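Local structure of hydroquinone dioxygenase large subunit (Pseudomonas sp., 4ZXA) at residues R68-D73 / V83-V88; W76-G81 / A127-I132. The protein forms the large subunit of a two-subunit, iron(II)-dependent hydroquinone 1,2-dioxygenase, and probably opens the hydroquinone ring at a metal site in a cupin fold. All blocks are in the same frame, centred on the assembly; numbering follows the deposited sequence.

Contact 1 (R68-D73 / V83-V88); sequences RAMMRD and VNFDHV
Val-83 meets Asp-73 where helix 63-75 packs on the end of strand 82-84, a strand of the large antiparallel sheet in this cupin-type protein. Helix and strand follow each other in the chain, so the pair is a local helix-on-sheet packing. The methyls of Val-83 lie against the carboxylate of Asp-73, with CG2 3.8 Å from OD1 of Asp-73. The two side chains run past each other in opposite directions.

Phe-85, just beyond the strand, has the largest share of the buried surface. Its CG is anti to the carbonyl carbon (chi1 -80°), which brings the ring to Ala-69 and Met-70 of the helix. Ala-69 CB sits over one ring face, a CH-pi contact 3.9 Å from the centroid of Phe-85. The CA atoms of Ala-69 and Phe-85 are 5.5 Å apart; a small residue suits so close an approach. Met-70 lies against the far end of the same ring, its CB 3.9 Å from Phe-85 CE2. Phe-66, one turn earlier in the helix, meets the ring edge-to-face.

Asp-73 is buried, but its OD2 is hydrogen-bonded to the hydroxyl of Thr-91 on the neighbouring strand 89-93. That same oxygen reaches the ring edge of Phe-85. It lies near the ring plane, 3.7 Å from CE1 of Phe-85, with the carboxylate turned 66° from the ring.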
ATOM      1  N   ARG E  68       0.693  11.861   1.178  1.00 20.13           N
ATOM      2  CA  ARG E  68       2.002  11.956   0.534  1.00 21.42           C
ATOM      3  C   ARG E  68       1.809  12.231  -0.959  1.00 23.39           C
ATOM      4  O   ARG E  68       2.522  13.060  -1.556  1.00 25.70           O
ATOM      5  CB  ARG E  68       2.822  10.678   0.727  1.00 25.08           C
ATOM      6  CG  ARG E  68       3.105  10.313   2.172  1.00 23.65           C
ATOM      7  CD  ARG E  68       4.150   9.200   2.274  1.00 23.41           C
ATOM      8  NE  ARG E  68       4.160   8.606   3.608  1.00 28.94           N
ATOM      9  CZ  ARG E  68       3.593   7.443   3.918  1.00 29.31           C
ATOM     10  NH1 ARG E  68       2.979   6.720   2.983  1.00 26.07           N
ATOM     11  NH2 ARG E  68       3.651   7.003   5.167  1.00 28.12           N
ATOM     12  N   ALA E  69       0.828  11.557  -1.555  1.00 20.92           N
ATOM     13  CA  ALA E  69       0.581  11.698  -2.991  1.00 22.07           C
ATOM     14  C   ALA E  69       0.128  13.101  -3.341  1.00 21.84           C
ATOM     15  O   ALA E  69       0.660  13.711  -4.258  1.00 22.91           O
ATOM     16  CB  ALA E  69      -0.441  10.685  -3.471  1.00 20.03           C
ATOM     17  N   MET E  70      -0.845  13.621  -2.598  1.00 22.63           N
ATOM     18  CA  MET E  70      -1.415  14.930  -2.912  1.00 24.20           C
ATOM     19  C   MET E  70      -0.386  15.996  -2.633  1.00 23.79           C
ATOM     20  O   MET E  70      -0.318  17.015  -3.333  1.00 21.80           O
ATOM     21  CB  MET E  70      -2.691  15.218  -2.106  1.00 22.42           C
ATOM     22  CG  MET E  70      -3.233  16.632  -2.336  1.00 23.39           C
ATOM     23  SD  MET E  70      -4.917  16.871  -1.733  1.00 30.95           S
ATOM     24  CE  MET E  70      -5.816  15.837  -2.909  1.00 21.39           C
ATOM     25  N   MET E  71       0.425  15.746  -1.609  1.00 22.96           N
ATOM     26  CA  MET E  71       1.520  16.655  -1.282  1.00 23.04           C
ATOM     27  C   MET E  71       2.455  16.798  -2.464  1.00 25.25           C
ATOM     28  O   MET E  71       2.907  17.898  -2.747  1.00 27.40           O
ATOM     29  CB  MET E  71       2.313  16.169  -0.080  1.00 25.39           C
ATOM     30  CG  MET E  71       3.450  17.090   0.281  1.00 26.92           C
ATOM     31  SD  MET E  71       2.912  18.555   1.161  1.00 28.62           S
ATOM     32  CE  MET E  71       3.256  19.860  -0.027  1.00 24.61           C
ATOM     33  N   ARG E  72       2.750  15.695  -3.156  1.00 20.48           N
ATOM     34  CA  ARG E  72       3.624  15.789  -4.318  1.00 20.65           C
ATOM     35  C   ARG E  72       2.908  16.547  -5.426  1.00 24.62           C
ATOM     36  O   ARG E  72       3.487  17.448  -6.032  1.00 21.82           O
ATOM     37  CB  ARG E  72       4.125  14.411  -4.811  1.00 19.31           C
ATOM     38  CG  ARG E  72       5.023  13.637  -3.805  1.00 17.00           C
ATOM     39  CD  ARG E  72       6.044  14.559  -3.174  1.00 19.36           C
ATOM     40  NE  ARG E  72       6.958  13.916  -2.234  1.00 19.36           N
ATOM     41  CZ  ARG E  72       6.616  13.497  -1.015  1.00 22.43           C
ATOM     42  NH1 ARG E  72       5.357  13.594  -0.595  1.00 22.19           N
ATOM     43  NH2 ARG E  72       7.528  12.957  -0.223  1.00 23.47           N
ATOM     44  N   ASP E  73       1.643  16.201  -5.671  1.00 23.19           N
ATOM     45  CA  ASP E  73       0.899  16.824  -6.766  1.00 25.29           C
ATOM     46  C   ASP E  73       0.841  18.339  -6.601  1.00 26.45           C
ATOM     47  O   ASP E  73       0.915  19.083  -7.580  1.00 29.74           O
ATOM     48  CB  ASP E  73      -0.521  16.262  -6.889  1.00 21.70           C
ATOM     49  CG  ASP E  73      -0.936  16.024  -8.336  1.00 27.41           C
ATOM     50  OD1 ASP E  73      -0.158  16.343  -9.272  1.00 25.75           O
ATOM     51  OD2 ASP E  73      -2.055  15.509  -8.540  1.00 27.85           O
ATOM     52  N   VAL E  83      -0.142  11.726 -12.895  1.00 20.38           N
ATOM     53  CA  VAL E  83       0.288  11.493 -11.529  1.00 18.29           C
ATOM     54  C   VAL E  83      -0.769  10.623 -10.825  1.00 25.38           C
ATOM     55  O   VAL E  83      -1.879  11.078 -10.545  1.00 21.19           O
ATOM     56  CB  VAL E  83       0.447  12.822 -10.803  1.00 20.60           C
ATOM     57  CG1 VAL E  83       0.859  12.597  -9.356  1.00 17.05           C
ATOM     58  CG2 VAL E  83       1.448  13.728 -11.547  1.00 19.02           C
ATOM     59  N   ASN E  84      -0.434   9.364 -10.567  1.00 20.41           N
ATOM     60  CA  ASN E  84      -1.398   8.441 -10.004  1.00 19.73           C
ATOM     61  C   ASN E  84      -1.198   8.247  -8.511  1.00 26.28           C
ATOM     62  O   ASN E  84      -0.091   7.899  -8.060  1.00 21.75           O
ATOM     63  CB  ASN E  84      -1.343   7.099 -10.714  1.00 20.80           C
ATOM     64  CG  ASN E  84      -1.673   7.209 -12.188  1.00 23.90           C
ATOM     65  OD1 ASN E  84      -0.778   7.274 -13.032  1.00 26.84           O
ATOM     66  ND2 ASN E  84      -2.954   7.215 -12.507  1.00 18.92           N
ATOM     67  N   PHE E  85      -2.272   8.503  -7.756  1.00 22.17           N
ATOM     68  CA  PHE E  85      -2.270   8.370  -6.309  1.00 20.34           C
ATOM     69  C   PHE E  85      -2.251   6.895  -6.026  1.00 20.29           C
ATOM     70  O   PHE E  85      -1.657   6.438  -5.066  1.00 18.19           O
ATOM     71  CB  PHE E  85      -3.547   8.957  -5.726  1.00 23.27           C
ATOM     72  CG  PHE E  85      -3.531  10.445  -5.601  1.00 23.78           C
ATOM     73  CD1 PHE E  85      -2.931  11.232  -6.567  1.00 21.07           C
ATOM     74  CD2 PHE E  85      -4.140  11.059  -4.513  1.00 23.97           C
ATOM     75  CE1 PHE E  85      -2.927  12.625  -6.456  1.00 24.30           C
ATOM     76  CE2 PHE E  85      -4.141  12.437  -4.380  1.00 25.21           C
ATOM     77  CZ  PHE E  85      -3.534  13.233  -5.364  1.00 26.84           C
ATOM     78  N   ASP E  86      -2.947   6.162  -6.880  1.00 25.33           N
ATOM     79  CA  ASP E  86      -3.004   4.714  -6.822  1.00 21.67           C
ATOM     80  C   ASP E  86      -3.671   4.275  -8.116  1.00 23.51           C
ATOM     81  O   ASP E  86      -3.862   5.084  -9.014  1.00 23.99           O
ATOM     82  CB  ASP E  86      -3.724   4.199  -5.558  1.00 18.67           C
ATOM     83  CG  ASP E  86      -5.245   4.385  -5.603  1.00 27.80           C
ATOM     84  OD1 ASP E  86      -5.802   4.831  -6.639  1.00 27.87           O
ATOM     85  OD2 ASP E  86      -5.897   4.057  -4.588  1.00 25.68           O
ATOM     86  N   HIS E  87      -4.022   3.002  -8.232  0.63 24.66           N
ATOM     87  CA  HIS E  87      -4.493   2.488  -9.512  0.63 24.70           C
ATOM     88  C   HIS E  87      -5.907   2.934  -9.888  0.63 25.58           C
ATOM     89  O   HIS E  87      -6.443   2.517 -10.915  0.63 25.64           O
ATOM     90  CB  HIS E  87      -4.353   0.966  -9.568  0.63 24.35           C
ATOM     91  CG  HIS E  87      -2.931   0.502  -9.571  0.63 22.50           C
ATOM     92  ND1 HIS E  87      -2.222   0.267  -8.414  0.63 22.54           N
ATOM     93  CD2 HIS E  87      -2.081   0.252 -10.595  0.63 23.28           C
ATOM     94  CE1 HIS E  87      -0.996  -0.117  -8.724  0.63 23.93           C
ATOM     95  NE2 HIS E  87      -0.886  -0.137 -10.040  0.63 26.87           N
ATOM     96  N   VAL E  88      -6.504   3.785  -9.061  1.00 24.99           N
ATOM     97  CA  VAL E  88      -7.815   4.335  -9.376  1.00 21.73           C
ATOM     98  C   VAL E  88      -7.781   5.850  -9.569  1.00 25.31           C
ATOM     99  O   VAL E  88      -8.334   6.361 -10.532  1.00 28.59           O
ATOM    100  CB  VAL E  88      -8.839   3.972  -8.284  1.00 24.24           C
ATOM    101  CG1 VAL E  88     -10.178   4.612  -8.568  1.00 22.62           C
ATOM    102  CG2 VAL E  88      -8.972   2.464  -8.199  1.00 24.97           C
TER

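Contact 2 (W76-G81 / A127-I132); sequences WGFFYG and ATFKAI. With H8N (4-hydroxybenzonitrile), chain J.
Trp-76 lies beside the bound 4-hydroxybenzonitrile, and Phe-78 of the same loop reaches the other way to Phe-129 on helix 122-136. Trp-76 uses the six-membered part of its indole, with CZ2 3.8 Å from CAE of the ligand. NE1 makes a weak hydrogen bond to OD1 of Asn-231, another residue of the pocket. Replacing the indole by an alanine is likely to open a gap beside CAE and CAG of the ligand and to leave OD1 of Asn-231 without this weak bond.

Gly-77 is the first residue to leave the helical conformation after helix 63-75, in a Schellman motif, and its positive phi favours glycine. A type I' turn runs from Trp-76 to Phe-79, closed by Phe-79 N bonding to Trp-76 O at 3.1 Å.

Phe-78 makes the contact between the segments. Its CG is anti to the carbonyl carbon (chi1 -60°), and the ring rim extends to Phe-129. CE1 of Phe-78 stands 3.7 Å from CE2 of Phe-129, which lies at the edge of the Phe-78 ring, near its plane. The ring planes are 52° apart and the centroids 5.6 Å, an oblique aromatic pair. Both residues are buried.

Phe-79 returns to the ligand. The nitrile nitrogen NAA lies at its ring edge, 3.7 Å from CE2 of Phe-79. The ring also meets that of His-256, a cadmium ligand. Next in the chain, the carbonyl oxygen of Tyr-80 is hydrogen-bonded to NE2 of His-256. This second-shell bond is likely to limit the turn of the imidazole, beside the metal and ligand site of the cupin fold.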
ATOM      1  N   TRP E  76       4.466  19.933  -6.956  1.00 28.94           N
ATOM      2  CA  TRP E  76       4.982  19.832  -8.322  1.00 27.02           C
ATOM      3  C   TRP E  76       4.135  20.616  -9.318  1.00 25.96           C
ATOM      4  O   TRP E  76       4.436  20.648 -10.502  1.00 26.11           O
ATOM      5  CB  TRP E  76       5.045  18.367  -8.779  1.00 23.65           C
ATOM      6  CG  TRP E  76       5.895  17.483  -7.929  1.00 23.96           C
ATOM      7  CD1 TRP E  76       6.790  17.875  -6.977  1.00 24.26           C
ATOM      8  CD2 TRP E  76       5.910  16.049  -7.935  1.00 22.03           C
ATOM      9  NE1 TRP E  76       7.366  16.772  -6.396  1.00 21.49           N
ATOM     10  CE2 TRP E  76       6.841  15.640  -6.960  1.00 19.54           C
ATOM     11  CE3 TRP E  76       5.225  15.073  -8.659  1.00 20.76           C
ATOM     12  CZ2 TRP E  76       7.117  14.301  -6.710  1.00 21.87           C
ATOM     13  CZ3 TRP E  76       5.487  13.751  -8.406  1.00 18.36           C
ATOM     14  CH2 TRP E  76       6.425  13.371  -7.437  1.00 21.45           C
ATOM     15  N   GLY E  77       3.054  21.227  -8.850  1.00 32.00           N
ATOM     16  CA  GLY E  77       2.166  21.944  -9.749  1.00 22.51           C
ATOM     17  C   GLY E  77       1.541  20.998 -10.750  1.00 27.23           C
ATOM     18  O   GLY E  77       1.291  21.360 -11.903  1.00 33.35           O
ATOM     19  N   PHE E  78       1.289  19.773 -10.293  1.00 27.70           N
ATOM     20  CA  PHE E  78       0.680  18.722 -11.110  1.00 23.60           C
ATOM     21  C   PHE E  78       1.625  18.118 -12.139  1.00 25.27           C
ATOM     22  O   PHE E  78       1.217  17.313 -12.973  1.00 24.64           O
ATOM     23  CB  PHE E  78      -0.658  19.182 -11.706  1.00 24.98           C
ATOM     24  CG  PHE E  78      -1.665  19.551 -10.655  1.00 26.74           C
ATOM     25  CD1 PHE E  78      -2.341  18.556  -9.949  1.00 25.35           C
ATOM     26  CD2 PHE E  78      -1.902  20.878 -10.331  1.00 22.42           C
ATOM     27  CE1 PHE E  78      -3.266  18.876  -8.948  1.00 23.18           C
ATOM     28  CE2 PHE E  78      -2.815  21.213  -9.341  1.00 28.91           C
ATOM     29  CZ  PHE E  78      -3.503  20.209  -8.642  1.00 28.98           C
ATOM     30  N   PHE E  79       2.898  18.498 -12.058  1.00 25.40           N
ATOM     31  CA  PHE E  79       3.942  17.796 -12.781  1.00 26.33           C
ATOM     32  C   PHE E  79       3.651  17.774 -14.284  1.00 26.46           C
ATOM     33  O   PHE E  79       3.215  18.776 -14.850  1.00 28.25           O
ATOM     34  CB  PHE E  79       4.055  16.370 -12.233  1.00 25.18           C
ATOM     35  CG  PHE E  79       5.437  15.777 -12.346  1.00 25.78           C
ATOM     36  CD1 PHE E  79       6.540  16.587 -12.562  1.00 27.37           C
ATOM     37  CD2 PHE E  79       5.628  14.408 -12.246  1.00 23.75           C
ATOM     38  CE1 PHE E  79       7.823  16.035 -12.672  1.00 34.11           C
ATOM     39  CE2 PHE E  79       6.899  13.850 -12.360  1.00 30.16           C
ATOM     40  CZ  PHE E  79       7.998  14.660 -12.567  1.00 26.43           C
ATOM     41  N   TYR E  80       3.899  16.629 -14.917  1.00 26.39           N
ATOM     42  CA  TYR E  80       3.631  16.424 -16.342  1.00 29.67           C
ATOM     43  C   TYR E  80       2.943  15.093 -16.447  1.00 21.36           C
ATOM     44  O   TYR E  80       3.095  14.262 -15.566  1.00 24.14           O
ATOM     45  CB  TYR E  80       4.942  16.351 -17.148  1.00 25.69           C
ATOM     46  CG  TYR E  80       5.811  17.531 -16.924  1.00 25.59           C
ATOM     47  CD1 TYR E  80       5.609  18.701 -17.632  1.00 28.29           C
ATOM     48  CD2 TYR E  80       6.808  17.508 -15.959  1.00 33.53           C
ATOM     49  CE1 TYR E  80       6.400  19.813 -17.415  1.00 30.92           C
ATOM     50  CE2 TYR E  80       7.602  18.620 -15.724  1.00 34.96           C
ATOM     51  CZ  TYR E  80       7.396  19.767 -16.458  1.00 36.51           C
ATOM     52  OH  TYR E  80       8.186  20.869 -16.234  1.00 37.40           O
ATOM     53  N   GLY E  81       2.226  14.856 -17.531  1.00 22.49           N
ATOM     54  CA  GLY E  81       1.612  13.552 -17.725  1.00 23.35           C
ATOM     55  C   GLY E  81       0.684  13.144 -16.586  1.00 27.83           C
ATOM     56  O   GLY E  81      -0.033  13.986 -16.023  1.00 26.50           O
ATOM     57  N   ALA E 127      -6.231  25.118  -5.348  1.00 26.24           N
ATOM     58  CA  ALA E 127      -6.724  25.730  -4.118  1.00 26.05           C
ATOM     59  C   ALA E 127      -7.423  24.683  -3.267  1.00 28.60           C
ATOM     60  O   ALA E 127      -7.197  24.593  -2.056  1.00 27.03           O
ATOM     61  CB  ALA E 127      -7.665  26.880  -4.436  1.00 27.42           C
ATOM     62  N   THR E 128      -8.267  23.884  -3.911  1.00 29.73           N
ATOM     63  CA  THR E 128      -8.924  22.782  -3.229  1.00 30.25           C
ATOM     64  C   THR E 128      -7.903  21.831  -2.614  1.00 28.63           C
ATOM     65  O   THR E 128      -8.018  21.465  -1.442  1.00 31.07           O
ATOM     66  CB  THR E 128      -9.844  21.995  -4.178  1.00 32.75           C
ATOM     67  OG1 THR E 128     -10.728  22.903  -4.842  1.00 32.60           O
ATOM     68  CG2 THR E 128     -10.650  20.958  -3.408  1.00 24.45           C
ATOM     69  N   PHE E 129      -6.899  21.435  -3.394  1.00 27.20           N
ATOM     70  CA  PHE E 129      -5.877  20.514  -2.881  1.00 28.53           C
ATOM     71  C   PHE E 129      -5.089  21.074  -1.689  1.00 25.04           C
ATOM     72  O   PHE E 129      -4.863  20.373  -0.703  1.00 23.60           O
ATOM     73  CB  PHE E 129      -4.923  20.053  -3.993  1.00 24.25           C
ATOM     74  CG  PHE E 129      -5.452  18.918  -4.825  1.00 24.22           C
ATOM     75  CD1 PHE E 129      -6.818  18.642  -4.874  1.00 28.65           C
ATOM     76  CD2 PHE E 129      -4.583  18.111  -5.545  1.00 22.10           C
ATOM     77  CE1 PHE E 129      -7.305  17.590  -5.640  1.00 23.65           C
ATOM     78  CE2 PHE E 129      -5.052  17.057  -6.314  1.00 24.32           C
ATOM     79  CZ  PHE E 129      -6.415  16.796  -6.369  1.00 29.41           C
ATOM     80  N   LYS E 130      -4.663  22.330  -1.773  1.00 26.63           N
ATOM     81  CA  LYS E 130      -3.930  22.936  -0.657  1.00 22.20           C
ATOM     82  C   LYS E 130      -4.801  22.939   0.580  1.00 28.38           C
ATOM     83  O   LYS E 130      -4.325  22.718   1.686  1.00 25.14           O
ATOM     84  CB  LYS E 130      -3.502  24.360  -0.997  1.00 30.57           C
ATOM     85  CG  LYS E 130      -2.416  24.434  -2.070  1.00 36.26           C
ATOM     86  CD  LYS E 130      -1.734  25.790  -2.086  1.00 33.52           C
ATOM     87  CE  LYS E 130      -0.568  25.795  -3.057  1.00 42.19           C
ATOM     88  NZ  LYS E 130       0.345  26.965  -2.867  1.00 52.32           N
ATOM     89  N   ALA E 131      -6.095  23.177   0.374  1.00 30.33           N
ATOM     90  CA  ALA E 131      -7.042  23.238   1.474  1.00 26.80           C
ATOM     91  C   ALA E 131      -7.233  21.857   2.093  1.00 27.66           C
ATOM     92  O   ALA E 131      -7.411  21.729   3.318  1.00 29.48           O
ATOM     93  CB  ALA E 131      -8.385  23.820   1.001  1.00 27.40           C
ATOM     94  N   ILE E 132      -7.190  20.822   1.258  1.00 26.21           N
ATOM     95  CA  ILE E 132      -7.299  19.456   1.760  1.00 25.34           C
ATOM     96  C   ILE E 132      -6.076  19.079   2.614  1.00 27.97           C
ATOM     97  O   ILE E 132      -6.226  18.581   3.733  1.00 27.69           O
ATOM     98  CB  ILE E 132      -7.538  18.434   0.624  1.00 28.68           C
ATOM     99  CG1 ILE E 132      -8.918  18.651  -0.005  1.00 23.45           C
ATOM    100  CG2 ILE E 132      -7.428  17.001   1.149  1.00 25.58           C
ATOM    101  CD1 ILE E 132      -9.112  17.927  -1.304  1.00 24.22           C
TER
HETATM  102  NAA H8N J 402       8.809  10.731 -12.588  1.00 25.61           N
HETATM  103  CAC H8N J 402       9.322  11.051 -11.617  1.00 26.08           C
HETATM  104  CAI H8N J 402      10.028  11.448 -10.363  1.00 22.33           C
HETATM  105  CAF H8N J 402      11.246  10.845 -10.074  1.00 26.14           C
HETATM  106  CAD H8N J 402      11.933  11.185  -8.913  1.00 25.04           C
HETATM  107  CAH H8N J 402      11.367  12.131  -8.072  1.00 21.20           C
HETATM  108  OAB H8N J 402      12.027  12.464  -6.920  1.00 24.40           O
HETATM  109  CAE H8N J 402      10.147  12.735  -8.358  1.00 23.16           C
HETATM  110  CAG H8N J 402       9.472  12.391  -9.519  1.00 22.78           C

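From the N terminus, helix 63-75 comes first, then the turn of residues 76-81, strand 82-84 and, much later, helix 122-136. Contact 1 closes a short loop, with nine residues between its segments. Contact 2 closes a longer one of 45 residues, with 20 strand and 10 helix residues among them. The two cross, since the 76-81 segment lies between the two segments of contact 1. They also touch. Asp-73 O probably accepts a hydrogen bond from Phe-78 N, and Met-70 packs on Phe-129 and Ile-132. Contact 1 ties helix 63-75 to the large sheet; contact 2 ties helix 122-136 to the turn that borders the ligand pocket.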